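Local structure of pyruvate kinase 1 (Trypanosoma brucei brucei, 4KCT) at the interface of chains A and B. The protein transfers the phosphate of phosphoenolpyruvate to ADP, giving pyruvate and ATP in glycolysis, and also has an intrinsic decarboxylase activity that acts on oxaloacetate. Residues are numbered along the deposited sequence; one frame, centred on the assembly and turned at random. Chains: chain A/B, Pyruvate kinase 1.

The interface of chains A and B. Residues chain A 376-377, 380-381; chain B 388, 391-392, 495.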
loop_
_atom_site.group_PDB
_atom_site.type_symbol
_atom_site.label_atom_id
_atom_site.label_comp_id
_atom_site.label_asym_id
_atom_site.label_seq_id
_atom_site.Cartn_x
_atom_site.Cartn_y
_atom_site.Cartn_z
ATOM N N CYS A 376 21.006 -5.761 12.222
ATOM C CA CYS A 376 22.428 -5.575 12.503
ATOM C C CYS A 376 22.955 -4.474 11.600
ATOM O O CYS A 376 22.379 -4.214 10.541
ATOM C CB CYS A 376 23.201 -6.873 12.232
ATOM S SG CYS A 376 22.645 -8.302 13.187
ATOM N N PRO A 377 24.036 -3.802 12.021
ATOM C CA PRO A 377 24.558 -2.674 11.242
ATOM C C PRO A 377 24.934 -3.067 9.820
ATOM O O PRO A 377 24.668 -2.310 8.899
ATOM C CB PRO A 377 25.807 -2.213 12.029
ATOM C CG PRO A 377 25.766 -2.920 13.348
ATOM C CD PRO A 377 24.739 -4.014 13.305
ATOM N N ALA A 380 21.623 -3.232 7.693
ATOM C CA ALA A 380 21.244 -1.837 7.397
ATOM C C ALA A 380 22.132 -1.189 6.337
ATOM O O ALA A 380 21.636 -0.527 5.397
ATOM C CB ALA A 380 21.226 -1.011 8.666
ATOM N N VAL A 381 23.440 -1.392 6.449
ATOM C CA VAL A 381 24.366 -0.826 5.450
ATOM C C VAL A 381 24.107 -1.426 4.045
ATOM O O VAL A 381 24.004 -0.694 3.038
ATOM C CB VAL A 381 25.853 -1.005 5.885
ATOM C CG1 VAL A 381 26.810 -0.777 4.701
ATOM C CG2 VAL A 381 26.188 -0.033 7.043
ATOM N N SER B 388 18.615 3.903 6.947
ATOM C CA SER B 388 19.435 3.056 7.799
ATOM C C SER B 388 19.257 3.393 9.287
ATOM O O SER B 388 19.221 2.475 10.130
ATOM C CB SER B 388 20.915 3.047 7.366
ATOM O OG SER B 388 21.601 4.197 7.801
ATOM N N GLU B 391 16.234 1.514 10.315
ATOM C CA GLU B 391 16.419 0.056 10.325
ATOM C C GLU B 391 17.178 -0.383 11.557
ATOM O O GLU B 391 16.972 -1.495 12.030
ATOM C CB GLU B 391 17.158 -0.442 9.080
ATOM C CG GLU B 391 16.608 0.076 7.773
ATOM C CD GLU B 391 15.363 -0.630 7.324
ATOM O OE1 GLU B 391 15.036 -0.520 6.119
ATOM O OE2 GLU B 391 14.704 -1.291 8.163
ATOM N N VAL B 392 18.122 0.441 12.022
ATOM C CA VAL B 392 18.919 0.067 13.229
ATOM C C VAL B 392 18.435 0.736 14.499
ATOM O O VAL B 392 19.070 0.608 15.536
ATOM C CB VAL B 392 20.447 0.343 13.089
ATOM C CG1 VAL B 392 21.016 -0.444 11.957
ATOM C CG2 VAL B 392 20.763 1.861 12.971
ATOM N N LEU B 495 27.873 3.484 9.785
ATOM C CA LEU B 495 27.251 3.205 11.041
ATOM C C LEU B 495 28.343 2.920 12.066
ATOM O O LEU B 495 29.169 2.023 11.857
ATOM C CB LEU B 495 26.328 1.996 10.919
ATOM C CG LEU B 495 24.856 2.315 10.564
ATOM C CD1 LEU B 495 24.801 2.999 9.209
ATOM C CD2 LEU B 495 24.059 1.010 10.515
#
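With CG1 of B:Val392 turned away from the carbonyl carbon of its own residue (chi1 -61°), this branch points at the methyl of A:Ala380, while B:Leu495, at chi1 -92° and chi2 61°, spreads its two methyls over the same turn of helix 377-392 of chain A. The CG1 branch of B:Val392 meets CB of A:Ala380 at 3.3 Å, closer than ordinary van der Waals packing. The small alanine side chain probably helps the two helices come close here. CD2 of B:Leu495 touches the same methyl beside the valine branch, 3.9 Å from A:Ala380 CB. CD2 of B:Leu495 also rests on the backbone at the helix start, 3.8 Å from A:Pro377 CA and 3.7 Å from A:Pro377 O. The other branch, CD1 of B:Leu495, reaches CG2 of A:Val381 at 4.0 Å; the two side chains lie alongside each other, antiparallel. One leucine fork thus spans three residues of the first turn of the helix. B:Ser388 brings its CB, rather than its hydroxyl, towards the carbonyl of A:Ala380, with 4.1 Å between B:Ser388 CB and A:Ala380 O. The beginning of helix 377-392 in chain A therefore packs against the end of the same helix in chain B and against strand 492-497 of chain B. Two-fold symmetry repeats the patch with the chains exchanged. Pyruvate kinases are homotetramers, and this apolar contact belongs to the interface between their C-terminal alpha/beta domains, which also carry the sugar-bisphosphate effector sites; it helps hold the subunits together and may help convey effector binding between them.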